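Local coordinates for protein periplasmic beta-glucosidase (PDB 6R5T) that probably hydrolyses terminal, non-reducing beta-D-glucosyl residues from beta-D-glucosides in the periplasm, releasing beta-D-glucose, at residues 126-131 with 206-211; 364-369 with 561-566; 650-655 with 676-681; 656-661 with 671-676. The protein carries 1 engineered substitution. One frame throughout, in Å; residues are numbered along the deposited sequence.

Interaction 1: residues 126-131 with 206-211; sequences MVDITR and PPYKAA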
loop_
_atom_site.group_PDB
_atom_site.type_symbol
_atom_site.label_atom_id
_atom_site.label_comp_id
_atom_site.label_asym_id
_atom_site.label_seq_id
_atom_site.Cartn_x
_atom_site.Cartn_y
_atom_site.Cartn_z
ATOM N N MET A 126 -0.719 -15.346 17.368
ATOM C CA MET A 126 -0.511 -14.194 16.480
ATOM C C MET A 126 -1.842 -13.823 15.863
ATOM O O MET A 126 -2.443 -14.669 15.222
ATOM C CB MET A 126 0.525 -14.576 15.412
ATOM C CG MET A 126 0.968 -13.420 14.519
ATOM S SD MET A 126 -0.202 -13.107 13.207
ATOM C CE MET A 126 0.870 -12.300 11.994
ATOM N N VAL A 127 -2.304 -12.608 16.097
ATOM C CA VAL A 127 -3.659 -12.159 15.699
ATOM C C VAL A 127 -3.614 -10.870 14.899
ATOM O O VAL A 127 -4.630 -10.135 14.878
ATOM C CB VAL A 127 -4.538 -12.044 16.948
ATOM C CG1 VAL A 127 -4.564 -13.389 17.672
ATOM C CG2 VAL A 127 -4.130 -10.947 17.913
ATOM N N ASP A 128 -2.510 -10.627 14.209
ATOM C CA ASP A 128 -2.387 -9.434 13.356
ATOM C C ASP A 128 -3.253 -9.622 12.106
ATOM O O ASP A 128 -3.131 -10.648 11.452
ATOM C CB ASP A 128 -0.942 -9.199 12.984
ATOM C CG ASP A 128 0.032 -9.211 14.145
ATOM O OD1 ASP A 128 -0.317 -8.638 15.170
ATOM O OD2 ASP A 128 1.104 -9.757 13.974
ATOM N N ILE A 129 -4.134 -8.661 11.784
ATOM C CA ILE A 129 -4.877 -8.648 10.508
ATOM C C ILE A 129 -3.876 -8.484 9.377
ATOM O O ILE A 129 -2.993 -7.604 9.432
ATOM C CB ILE A 129 -5.881 -7.480 10.556
ATOM C CG1 ILE A 129 -6.929 -7.782 11.620
ATOM C CG2 ILE A 129 -6.511 -7.152 9.231
ATOM C CD1 ILE A 129 -7.768 -8.972 11.329
ATOM N N THR A 130 -4.089 -9.233 8.292
ATOM C CA THR A 130 -3.207 -9.157 7.106
ATOM C C THR A 130 -4.012 -8.921 5.824
ATOM O O THR A 130 -4.824 -9.742 5.461
ATOM C CB THR A 130 -2.337 -10.396 6.951
ATOM O OG1 THR A 130 -3.189 -11.545 6.869
ATOM C CG2 THR A 130 -1.380 -10.500 8.131
ATOM N N ARG A 131 -3.763 -7.768 5.211
ATOM C CA ARG A 131 -4.381 -7.401 3.917
ATOM C C ARG A 131 -3.334 -7.341 2.788
ATOM O O ARG A 131 -3.737 -7.073 1.602
ATOM C CB ARG A 131 -5.076 -6.055 4.041
ATOM C CG ARG A 131 -6.283 -6.079 4.960
ATOM C CD ARG A 131 -6.885 -4.695 5.108
ATOM N NE ARG A 131 -8.161 -4.795 5.819
ATOM C CZ ARG A 131 -8.842 -3.763 6.268
ATOM N NH1 ARG A 131 -8.409 -2.520 6.044
ATOM N NH2 ARG A 131 -9.988 -3.973 6.861
ATOM N N PRO A 206 -9.323 -4.950 17.319
ATOM C CA PRO A 206 -10.210 -5.901 17.984
ATOM C C PRO A 206 -9.640 -7.283 18.297
ATOM O O PRO A 206 -9.982 -7.825 19.374
ATOM C CB PRO A 206 -11.452 -5.963 17.097
ATOM C CG PRO A 206 -11.495 -4.591 16.497
ATOM C CD PRO A 206 -10.047 -4.238 16.234
ATOM N N PRO A 207 -8.770 -7.911 17.468
ATOM C CA PRO A 207 -8.238 -9.220 17.855
ATOM C C PRO A 207 -7.377 -9.216 19.126
ATOM O O PRO A 207 -7.446 -10.164 19.901
ATOM C CB PRO A 207 -7.416 -9.662 16.653
ATOM C CG PRO A 207 -8.084 -8.885 15.519
ATOM C CD PRO A 207 -8.413 -7.525 16.092
ATOM N N TYR A 208 -6.657 -8.131 19.336
ATOM C CA TYR A 208 -5.835 -8.038 20.569
ATOM C C TYR A 208 -6.757 -7.859 21.763
ATOM O O TYR A 208 -6.532 -8.518 22.791
ATOM C CB TYR A 208 -4.809 -6.917 20.513
ATOM C CG TYR A 208 -3.974 -6.892 19.271
ATOM C CD1 TYR A 208 -2.930 -7.763 19.037
ATOM C CD2 TYR A 208 -4.200 -5.909 18.348
ATOM C CE1 TYR A 208 -2.216 -7.737 17.849
ATOM C CE2 TYR A 208 -3.474 -5.834 17.172
ATOM C CZ TYR A 208 -2.479 -6.747 16.909
ATOM O OH TYR A 208 -1.737 -6.645 15.751
ATOM N N LYS A 209 -7.790 -7.031 21.622
ATOM C CA LYS A 209 -8.772 -6.865 22.702
ATOM C C LYS A 209 -9.479 -8.189 22.989
ATOM O O LYS A 209 -9.776 -8.480 24.169
ATOM C CB LYS A 209 -9.757 -5.748 22.364
ATOM C CG LYS A 209 -10.704 -5.437 23.504
ATOM C CD LYS A 209 -11.556 -4.256 23.215
ATOM C CE LYS A 209 -12.258 -3.795 24.470
ATOM N NZ LYS A 209 -13.205 -4.815 24.966
ATOM N N ALA A 210 -9.815 -8.981 21.968
ATOM C CA ALA A 210 -10.472 -10.284 22.178
ATOM C C ALA A 210 -9.569 -11.185 23.019
ATOM O O ALA A 210 -10.086 -11.953 23.888
ATOM C CB ALA A 210 -10.708 -10.945 20.841
ATOM N N ALA A 211 -8.256 -11.150 22.777
ATOM C CA ALA A 211 -7.319 -11.975 23.550
ATOM C C ALA A 211 -7.324 -11.486 25.018
ATOM O O ALA A 211 -7.359 -12.314 25.924
ATOM C CB ALA A 211 -5.944 -11.924 22.953
HETATM O O HOH W 1 -3.579 -6.046 13.655
#
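In the TIM-barrel-like N-terminal domain of this family 3 glycoside hydrolase, Asp128 and Val127, on the loop that follows barrel strand 121-122, meet Tyr208 and Pro207 in the first turn of helix 206-213. The polar link is short: Tyr208 OH donates to Asp128 OD1 at 2.5 Å. The acceptor lies at the edge of the tyrosine ring and in its plane, but the hydroxyl reaches the carboxylate on its anti side, 23° out of the carboxylate plane, and the two flat groups are turned 51° apart. Asp128 CG stands anti to its own carbonyl carbon (chi1 -50°), which swings OD1 toward the helix although CB itself points away from it. The other oxygen, OD2, bonds to ND1 of His177, a residue of the glycan pocket, making Asp128 a second-shell group behind that site. Tyr208 OH also receives the backbone N-H of Leu180, so the buried hydroxyl is held from several directions. Next to this link the packing is apolar. Val127 CG2 lies 3.6 Å from Tyr208 CD1, oblique to the ring, and 3.7 Å from Pro207 CB, while Val127 O approaches the same Pro207 CB at 3.3 Å. Farther along the loop, Ile129 CD1 touches Pro207 CG. A water closes the arrangement, donating to Tyr208 OH at 2.9 Å and accepting from Ile129 N at 3.3 Å.

Interaction 2: residues 364-369 with 561-566; sequences VLLKNR and GKLTMS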
loop_
_atom_site.group_PDB
_atom_site.type_symbol
_atom_site.label_atom_id
_atom_site.label_comp_id
_atom_site.label_asym_id
_atom_site.label_seq_id
_atom_site.Cartn_x
_atom_site.Cartn_y
_atom_site.Cartn_z
ATOM N N VAL A 364 -8.194 -26.564 0.944
ATOM C CA VAL A 364 -9.185 -25.789 0.162
ATOM C C VAL A 364 -9.151 -26.275 -1.269
ATOM O O VAL A 364 -8.101 -26.158 -1.966
ATOM C CB VAL A 364 -8.962 -24.252 0.247
ATOM C CG1 VAL A 364 -10.045 -23.536 -0.528
ATOM C CG2 VAL A 364 -8.931 -23.748 1.670
ATOM N N LEU A 365 -10.275 -26.776 -1.745
ATOM C CA LEU A 365 -10.367 -27.147 -3.172
ATOM C C LEU A 365 -10.644 -25.888 -3.969
ATOM O O LEU A 365 -11.698 -25.242 -3.797
ATOM C CB LEU A 365 -11.479 -28.197 -3.330
ATOM C CG LEU A 365 -11.638 -28.725 -4.749
ATOM C CD1 LEU A 365 -10.383 -29.441 -5.228
ATOM C CD2 LEU A 365 -12.833 -29.668 -4.810
ATOM N N LEU A 366 -9.728 -25.497 -4.832
ATOM C CA LEU A 366 -9.863 -24.263 -5.616
ATOM C C LEU A 366 -10.419 -24.535 -7.019
ATOM O O LEU A 366 -10.969 -23.601 -7.604
ATOM C CB LEU A 366 -8.509 -23.574 -5.698
ATOM C CG LEU A 366 -7.993 -22.978 -4.377
ATOM C CD1 LEU A 366 -6.644 -22.375 -4.560
ATOM C CD2 LEU A 366 -8.959 -21.938 -3.867
ATOM N N LYS A 367 -10.208 -25.728 -7.560
ATOM C CA LYS A 367 -10.653 -26.060 -8.936
ATOM C C LYS A 367 -10.762 -27.573 -9.037
ATOM O O LYS A 367 -9.951 -28.266 -8.463
ATOM C CB LYS A 367 -9.688 -25.563 -9.999
ATOM C CG LYS A 367 -10.137 -25.810 -11.437
ATOM C CD LYS A 367 -9.189 -25.323 -12.495
ATOM C CE LYS A 367 -9.781 -25.588 -13.880
ATOM N NZ LYS A 367 -8.873 -25.191 -14.975
ATOM N N ASN A 368 -11.774 -28.062 -9.757
ATOM C CA ASN A 368 -11.936 -29.505 -9.949
ATOM C C ASN A 368 -12.744 -29.706 -11.234
ATOM O O ASN A 368 -13.958 -29.836 -11.136
ATOM C CB ASN A 368 -12.643 -30.174 -8.792
ATOM C CG ASN A 368 -12.590 -31.694 -8.861
ATOM O OD1 ASN A 368 -11.726 -32.264 -9.524
ATOM N ND2 ASN A 368 -13.508 -32.329 -8.176
ATOM N N ARG A 369 -12.066 -29.786 -12.362
ATOM C CA ARG A 369 -12.717 -29.878 -13.702
ATOM C C ARG A 369 -13.263 -31.300 -13.873
ATOM O O ARG A 369 -12.483 -32.279 -13.752
ATOM C CB ARG A 369 -11.706 -29.503 -14.794
ATOM C CG ARG A 369 -12.249 -29.503 -16.226
ATOM C CD ARG A 369 -11.178 -29.408 -17.315
ATOM N NE ARG A 369 -10.770 -30.751 -17.728
ATOM C CZ ARG A 369 -9.814 -31.088 -18.593
ATOM N NH1 ARG A 369 -9.073 -30.173 -19.205
ATOM N NH2 ARG A 369 -9.593 -32.374 -18.824
ATOM N N GLY A 561 -12.446 -26.756 3.335
ATOM C CA GLY A 561 -11.746 -25.514 3.688
ATOM C C GLY A 561 -12.245 -24.377 2.823
ATOM O O GLY A 561 -12.659 -24.581 1.657
ATOM N N LYS A 562 -12.221 -23.167 3.388
ATOM C CA LYS A 562 -12.546 -21.946 2.642
ATOM C C LYS A 562 -11.535 -20.876 2.972
ATOM O O LYS A 562 -11.129 -20.740 4.126
ATOM C CB LYS A 562 -13.991 -21.515 2.950
ATOM C CG LYS A 562 -15.016 -22.392 2.181
ATOM C CD LYS A 562 -16.397 -21.969 2.377
ATOM C CE LYS A 562 -17.392 -22.772 1.559
ATOM N NZ LYS A 562 -17.399 -22.340 0.129
ATOM N N LEU A 563 -11.196 -20.068 1.974
ATOM C CA LEU A 563 -10.179 -19.009 2.125
ATOM C C LEU A 563 -10.581 -18.028 3.201
ATOM O O LEU A 563 -11.750 -17.607 3.223
ATOM C CB LEU A 563 -9.931 -18.280 0.817
ATOM C CG LEU A 563 -9.485 -19.173 -0.328
ATOM C CD1 LEU A 563 -9.301 -18.317 -1.556
ATOM C CD2 LEU A 563 -8.202 -19.953 0.006
ATOM N N THR A 564 -9.606 -17.567 3.989
ATOM C CA THR A 564 -9.852 -16.425 4.915
ATOM C C THR A 564 -9.039 -15.199 4.497
ATOM O O THR A 564 -8.939 -14.241 5.274
ATOM C CB THR A 564 -9.513 -16.797 6.359
ATOM O OG1 THR A 564 -8.103 -17.029 6.503
ATOM C CG2 THR A 564 -10.325 -18.008 6.806
ATOM N N MET A 565 -8.395 -15.280 3.345
ATOM C CA MET A 565 -7.683 -14.115 2.761
ATOM C C MET A 565 -7.911 -14.198 1.260
ATOM O O MET A 565 -7.864 -15.303 0.672
ATOM C CB MET A 565 -6.212 -14.198 3.133
ATOM C CG MET A 565 -5.432 -12.936 2.860
ATOM S SD MET A 565 -3.832 -13.025 3.718
ATOM C CE MET A 565 -3.115 -11.510 3.095
ATOM N N SER A 566 -8.191 -13.066 0.665
ATOM C CA SER A 566 -8.473 -12.913 -0.787
ATOM C C SER A 566 -7.196 -13.245 -1.564
ATOM O O SER A 566 -6.105 -12.864 -1.118
ATOM C CB SER A 566 -8.903 -11.495 -1.008
ATOM O OG SER A 566 -10.160 -11.267 -0.395
HETATM O O HOH W 2 -12.568 -26.669 -0.102
#
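Val364, with CG1 anti to its backbone N (chi1 -178°) and CG2 anti to its carbonyl carbon, spreads both methyls against the backbone of Gly561 and Lys562 and the side chain of Leu563. CG1 meets Gly561 O at 3.6 Å and, farther on, Leu563 CD2 at 4.1 Å; CG2 lies over the peptide that joins Gly561 to Lys562, 3.8 Å from Lys562 N. Leu563 arrives with CG anti to its carbonyl carbon (chi1 -58°), crossing the valine at about a right angle, and its second methyl, CD1, reaches Leu366 CD2 at 4.3 Å. The two chains run closest at Val364 and Gly561, whose CA atoms are 4.4 Å apart. Strand 364-368 is an edge, within this chain, of the mixed sheet of the C-terminal domain and pairs with strand 534-537, where Leu366 and Lys367 both face Ile535 in a classic beta bulge. The polar part of the contact is carried by one water, which accepts from Leu365 N at 2.8 Å and donates to Gly561 O at 2.7 Å. The chemistry is therefore that of a buried apolar seam in which the backbone groups of strand and loop are joined through water instead of by direct pairing.

Interaction 3: residues 650-655 with 676-681; sequences AGATVV and FRKVML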
loop_
_atom_site.group_PDB
_atom_site.type_symbol
_atom_site.label_atom_id
_atom_site.label_comp_id
_atom_site.label_asym_id
_atom_site.label_seq_id
_atom_site.Cartn_x
_atom_site.Cartn_y
_atom_site.Cartn_z
ATOM N N ALA A 650 -21.296 -36.947 1.064
ATOM C CA ALA A 650 -21.329 -36.200 2.316
ATOM C C ALA A 650 -20.242 -35.129 2.263
ATOM O O ALA A 650 -19.192 -35.349 1.695
ATOM C CB ALA A 650 -21.119 -37.127 3.479
ATOM N N GLY A 651 -20.494 -34.000 2.893
ATOM C CA GLY A 651 -19.434 -32.989 3.026
ATOM C C GLY A 651 -19.912 -31.809 3.821
ATOM O O GLY A 651 -21.133 -31.604 4.000
ATOM N N ALA A 652 -18.947 -30.983 4.197
ATOM C CA ALA A 652 -19.238 -29.740 4.908
ATOM C C ALA A 652 -19.025 -28.543 3.974
ATOM O O ALA A 652 -18.243 -28.614 3.000
ATOM C CB ALA A 652 -18.379 -29.652 6.143
ATOM N N THR A 653 -19.731 -27.484 4.330
ATOM C CA THR A 653 -19.498 -26.139 3.774
ATOM C C THR A 653 -19.705 -25.135 4.897
ATOM O O THR A 653 -19.967 -25.514 6.063
ATOM C CB THR A 653 -20.383 -25.863 2.559
ATOM O OG1 THR A 653 -19.971 -24.615 1.981
ATOM C CG2 THR A 653 -21.843 -25.741 2.910
ATOM N N VAL A 654 -19.452 -23.880 4.584
ATOM C CA VAL A 654 -19.521 -22.809 5.603
ATOM C C VAL A 654 -20.521 -21.771 5.096
ATOM O O VAL A 654 -20.251 -21.118 4.034
ATOM C CB VAL A 654 -18.162 -22.161 5.856
ATOM C CG1 VAL A 654 -18.282 -21.109 6.961
ATOM C CG2 VAL A 654 -17.094 -23.223 6.178
ATOM N N VAL A 655 -21.609 -21.590 5.822
ATOM C CA VAL A 655 -22.606 -20.548 5.519
ATOM C C VAL A 655 -22.145 -19.261 6.170
ATOM O O VAL A 655 -21.846 -19.266 7.392
ATOM C CB VAL A 655 -24.003 -20.937 5.990
ATOM C CG1 VAL A 655 -24.998 -19.864 5.599
ATOM C CG2 VAL A 655 -24.412 -22.272 5.390
ATOM N N PHE A 676 -21.035 -17.026 10.972
ATOM C CA PHE A 676 -20.830 -18.154 10.063
ATOM C C PHE A 676 -21.222 -19.445 10.764
ATOM O O PHE A 676 -21.316 -19.470 12.011
ATOM C CB PHE A 676 -19.390 -18.230 9.566
ATOM C CG PHE A 676 -18.345 -18.387 10.627
ATOM C CD1 PHE A 676 -17.982 -19.646 11.066
ATOM C CD2 PHE A 676 -17.761 -17.258 11.186
ATOM C CE1 PHE A 676 -16.976 -19.767 12.016
ATOM C CE2 PHE A 676 -16.797 -17.381 12.179
ATOM C CZ PHE A 676 -16.424 -18.648 12.581
ATOM N N ARG A 677 -21.492 -20.445 9.950
ATOM C CA ARG A 677 -21.859 -21.785 10.482
ATOM C C ARG A 677 -21.209 -22.798 9.566
ATOM O O ARG A 677 -21.566 -22.842 8.371
ATOM C CB ARG A 677 -23.370 -22.022 10.535
ATOM C CG ARG A 677 -23.844 -22.950 11.659
ATOM C CD ARG A 677 -23.832 -22.243 13.033
ATOM N NE ARG A 677 -24.962 -21.347 13.340
ATOM C CZ ARG A 677 -24.884 -20.061 13.681
ATOM N NH1 ARG A 677 -23.728 -19.404 13.764
ATOM N NH2 ARG A 677 -26.006 -19.415 13.947
ATOM N N LYS A 678 -20.343 -23.626 10.110
ATOM C CA LYS A 678 -19.840 -24.757 9.327
ATOM C C LYS A 678 -20.764 -25.935 9.597
ATOM O O LYS A 678 -20.989 -26.264 10.772
ATOM C CB LYS A 678 -18.429 -25.094 9.724
ATOM C CG LYS A 678 -17.863 -26.207 8.878
ATOM C CD LYS A 678 -16.428 -26.363 9.135
ATOM C CE LYS A 678 -15.669 -27.153 8.110
ATOM N NZ LYS A 678 -14.445 -27.572 8.854
ATOM N N VAL A 679 -21.203 -26.580 8.530
ATOM C CA VAL A 679 -22.234 -27.631 8.612
ATOM C C VAL A 679 -21.792 -28.799 7.771
ATOM O O VAL A 679 -21.567 -28.612 6.554
ATOM C CB VAL A 679 -23.589 -27.075 8.160
ATOM C CG1 VAL A 679 -24.655 -28.120 8.324
ATOM C CG2 VAL A 679 -23.937 -25.775 8.890
ATOM N N MET A 680 -21.772 -29.979 8.394
ATOM C CA MET A 680 -21.519 -31.257 7.708
ATOM C C MET A 680 -22.851 -31.911 7.349
ATOM O O MET A 680 -23.708 -32.077 8.234
ATOM C CB MET A 680 -20.736 -32.186 8.639
ATOM C CG MET A 680 -20.654 -33.615 8.172
ATOM S SD MET A 680 -19.823 -33.836 6.599
ATOM C CE MET A 680 -18.152 -33.631 7.209
ATOM N N LEU A 681 -23.064 -32.232 6.080
ATOM C CA LEU A 681 -24.373 -32.790 5.646
ATOM C C LEU A 681 -24.170 -34.038 4.820
ATOM O O LEU A 681 -23.300 -34.102 3.928
ATOM C CB LEU A 681 -25.135 -31.766 4.819
ATOM C CG LEU A 681 -25.583 -30.515 5.557
ATOM C CD1 LEU A 681 -26.167 -29.582 4.534
ATOM C CD2 LEU A 681 -26.581 -30.786 6.649
#
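Six backbone hydrogen bonds join Gly651, Thr653 and Val655 to Leu681, Val679 and Arg677, two for each antiparallel hydrogen-bonded pair. The shortest are those of the last pair, Val655 N to Arg677 O and Arg677 N to Val655 O, each 2.8 Å. The straightest is Leu681 N to Gly651 O, at 170°. In the alternate, non-hydrogen-bonded pairs the chains close up, and CA-H...O contacts fill in, as from Ala652 CA to Val679 O at 3.1 Å.

Around this ladder the side chains divide between two faces. On that of Ala652 and Val654, Met680 is bent at chi2 and chi3 (62° and 76°), which folds the thioether back over the partner strand: SD sits 3.4 Å from Gly651 C and CE touches Ala652 CB at 4.1 Å. Lys678 instead stays extended, its CG passing obliquely by Val654 CG2 at 4.1 Å before NZ goes on to a salt bridge with Glu361. Val654 CG1 lies alongside Phe676 CB at 4.0 Å, both side chains pointing the same way.

The opposite face, with Thr653, Val655, Val679 and Leu681, packs on Leu643 of strand 636-645, and Val655 also reaches Phe691 of strand 686-694, forming the interior of the fibronectin type III-like sandwich. On the first face, Phe676 meets Trp98 edge-to-face and rests on helix 146-161 of the N-terminal domain.

Interaction 4: residues 656-661 with 671-676; sequences QLYLQD and KELRGF. With MG (magnesium ion), chain F.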
loop_
_atom_site.group_PDB
_atom_site.type_symbol
_atom_site.label_atom_id
_atom_site.label_comp_id
_atom_site.label_asym_id
_atom_site.label_seq_id
_atom_site.Cartn_x
_atom_site.Cartn_y
_atom_site.Cartn_z
ATOM N N GLN A 656 -21.995 -18.220 5.365
ATOM C CA GLN A 656 -21.410 -16.949 5.832
ATOM C C GLN A 656 -22.483 -15.860 5.841
ATOM O O GLN A 656 -23.243 -15.785 4.881
ATOM C CB GLN A 656 -20.261 -16.553 4.900
ATOM C CG GLN A 656 -19.187 -17.631 4.902
ATOM C CD GLN A 656 -18.427 -17.732 3.601
ATOM O OE1 GLN A 656 -18.012 -16.705 3.033
ATOM N NE2 GLN A 656 -18.150 -18.963 3.166
ATOM N N LEU A 657 -22.481 -15.047 6.883
ATOM C CA LEU A 657 -23.378 -13.911 7.017
ATOM C C LEU A 657 -22.547 -12.643 6.998
ATOM O O LEU A 657 -21.643 -12.489 7.848
ATOM C CB LEU A 657 -24.223 -14.027 8.282
ATOM C CG LEU A 657 -25.291 -12.933 8.358
ATOM C CD1 LEU A 657 -26.537 -13.437 9.034
ATOM C CD2 LEU A 657 -24.756 -11.700 9.069
ATOM N N TYR A 658 -22.934 -11.716 6.138
ATOM C CA TYR A 658 -22.269 -10.408 6.024
ATOM C C TYR A 658 -23.308 -9.328 6.269
ATOM O O TYR A 658 -24.488 -9.499 5.925
ATOM C CB TYR A 658 -21.613 -10.212 4.650
ATOM C CG TYR A 658 -20.601 -11.282 4.328
ATOM C CD1 TYR A 658 -20.968 -12.464 3.726
ATOM C CD2 TYR A 658 -19.256 -11.091 4.612
ATOM C CE1 TYR A 658 -20.022 -13.447 3.421
ATOM C CE2 TYR A 658 -18.313 -12.059 4.325
ATOM C CZ TYR A 658 -18.684 -13.225 3.697
ATOM O OH TYR A 658 -17.680 -14.151 3.501
ATOM N N LEU A 659 -22.841 -8.203 6.790
ATOM C CA LEU A 659 -23.700 -7.008 6.943
ATOM C C LEU A 659 -23.138 -5.853 6.128
ATOM O O LEU A 659 -21.911 -5.675 6.100
ATOM C CB LEU A 659 -23.739 -6.587 8.414
ATOM C CG LEU A 659 -24.655 -7.412 9.304
ATOM C CD1 LEU A 659 -24.729 -6.818 10.689
ATOM C CD2 LEU A 659 -26.048 -7.507 8.726
ATOM N N GLN A 660 -24.036 -5.053 5.578
ATOM C CA GLN A 660 -23.640 -3.750 5.038
ATOM C C GLN A 660 -24.492 -2.678 5.726
ATOM O O GLN A 660 -25.715 -2.904 5.909
ATOM C CB GLN A 660 -23.813 -3.652 3.527
ATOM C CG GLN A 660 -23.343 -2.318 2.951
ATOM C CD GLN A 660 -23.645 -2.181 1.480
ATOM O OE1 GLN A 660 -24.378 -2.985 0.916
ATOM N NE2 GLN A 660 -23.048 -1.170 0.833
ATOM N N ASP A 661 -23.865 -1.553 6.023
ATOM C CA ASP A 661 -24.562 -0.351 6.528
ATOM C C ASP A 661 -24.475 0.699 5.427
ATOM O O ASP A 661 -23.459 1.382 5.326
ATOM C CB ASP A 661 -23.867 0.113 7.798
ATOM C CG ASP A 661 -24.488 1.331 8.457
ATOM O OD1 ASP A 661 -25.483 1.859 7.878
ATOM O OD2 ASP A 661 -23.939 1.770 9.481
ATOM N N LYS A 671 -19.277 -5.092 2.520
ATOM C CA LYS A 671 -19.711 -6.244 3.328
ATOM C C LYS A 671 -18.776 -6.372 4.511
ATOM O O LYS A 671 -17.559 -6.102 4.346
ATOM C CB LYS A 671 -19.464 -7.580 2.591
ATOM C CG LYS A 671 -20.425 -7.807 1.479
ATOM C CD LYS A 671 -20.387 -9.190 0.983
ATOM C CE LYS A 671 -21.518 -9.416 0.020
ATOM N NZ LYS A 671 -21.481 -8.468 -1.112
ATOM N N GLU A 672 -19.279 -6.878 5.631
ATOM C CA GLU A 672 -18.435 -7.180 6.788
ATOM C C GLU A 672 -18.927 -8.512 7.376
ATOM O O GLU A 672 -20.133 -8.624 7.622
ATOM C CB GLU A 672 -18.513 -6.100 7.858
ATOM C CG GLU A 672 -17.915 -4.767 7.440
ATOM C CD GLU A 672 -17.756 -3.770 8.585
ATOM O OE1 GLU A 672 -18.815 -3.261 9.015
ATOM O OE2 GLU A 672 -16.595 -3.483 9.046
ATOM N N LEU A 673 -18.070 -9.504 7.542
ATOM C CA LEU A 673 -18.506 -10.786 8.144
ATOM C C LEU A 673 -19.074 -10.531 9.551
ATOM O O LEU A 673 -18.389 -9.873 10.364
ATOM C CB LEU A 673 -17.344 -11.744 8.219
ATOM C CG LEU A 673 -17.685 -13.158 8.658
ATOM C CD1 LEU A 673 -18.447 -13.901 7.581
ATOM C CD2 LEU A 673 -16.404 -13.893 8.961
ATOM N N ARG A 674 -20.233 -11.111 9.826
ATOM C CA ARG A 674 -20.851 -10.984 11.159
ATOM C C ARG A 674 -21.384 -12.331 11.638
ATOM O O ARG A 674 -21.931 -12.370 12.722
ATOM C CB ARG A 674 -21.943 -9.916 11.211
ATOM C CG ARG A 674 -21.425 -8.496 11.178
ATOM C CD ARG A 674 -20.635 -8.209 12.412
ATOM N NE ARG A 674 -20.201 -6.833 12.479
ATOM C CZ ARG A 674 -19.023 -6.391 12.151
ATOM N NH1 ARG A 674 -18.124 -7.206 11.621
ATOM N NH2 ARG A 674 -18.738 -5.113 12.395
ATOM N N GLY A 675 -21.167 -13.426 10.930
ATOM C CA GLY A 675 -21.483 -14.735 11.481
ATOM C C GLY A 675 -21.144 -15.811 10.491
ATOM O O GLY A 675 -20.948 -15.499 9.295
ATOM N N PHE A 676 -21.035 -17.026 10.972
ATOM C CA PHE A 676 -20.830 -18.154 10.063
ATOM C C PHE A 676 -21.222 -19.445 10.764
ATOM O O PHE A 676 -21.316 -19.470 12.011
ATOM C CB PHE A 676 -19.390 -18.230 9.566
ATOM C CG PHE A 676 -18.345 -18.387 10.627
ATOM C CD1 PHE A 676 -17.982 -19.646 11.066
ATOM C CD2 PHE A 676 -17.761 -17.258 11.186
ATOM C CE1 PHE A 676 -16.976 -19.767 12.016
ATOM C CE2 PHE A 676 -16.797 -17.381 12.179
ATOM C CZ PHE A 676 -16.424 -18.648 12.581
HETATM MG MG MG F . -26.768 3.456 8.352
HETATM O O HOH W 3 -21.243 -3.591 8.064
HETATM O O HOH W 4 -25.347 3.944 9.863
HETATM O O HOH W 5 -27.924 2.753 6.743
HETATM O O HOH W 6 -27.949 2.340 9.676
HETATM O O HOH W 7 -28.068 5.098 8.765
#
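Tyr658 is wedged between Lys671, just before the neighbouring strand, and Leu673 within it. Its CB lies 4.0 Å from Lys671 CB, and CG, anti to the carbonyl carbon (chi1 -58°), brings that end of the ring against Lys671 CD, which lies over one face near CG. Along the edge, CD2 approaches Leu673 N at 3.5 Å. CE2 then meets Leu673 CD1, the methyl that sits over the other face in a CH-pi contact, 4.1 Å from the ring centroid and displaced toward the rim. At the tip, OH donates to Gln656 OE1 at 2.6 Å, in the carbonyl plane and on a lone pair, fixing the ring's far end to its own strand.

On the reverse face Leu657 crosses the aliphatic part of Arg674 at about a right angle, its CD2 lying 4.0 Å from Arg674 CB. A water joins Leu659 O to Glu672 OE1, whose stronger partner is Arg668. Beyond the strand end, Asp661 OD1 binds the magnesium ion at 2.1 Å with four waters, and Val663 O completes the six ligands.

Arg674 and Gly675 both face Leu657: Arg674 N donates nearly straight (175°) to Leu657 O, and Gly675 N adds a weak bond to the same oxygen. This is a classic beta bulge in an antiparallel hairpin of the fibronectin type III-like domain, with the metal site in the loop between its strands.

In the fold
Interactions 1, 2 and 3 close one after another along the chain, in the N-terminal, C-terminal and fibronectin type III-like domains respectively, and interaction 4 is nested inside the loop that interaction 3 closes. The last two are successive lengths of one hairpin, strands 651-660 and 672-681; they share Phe676, and their centres lie about 17 Å apart. The loop 561-566 of interaction 2 links the domains: Met565 CE packs on Thr130 O of interaction 1 at 3.4 Å, while the Lys562 chain lies against Thr653 and Gln656 of the hairpin. Interaction 2 thus bridges the other contacts, touching interaction 1 on one hand and the hairpin on the other, whereas the magnesium site lies beyond the hairpin's far end.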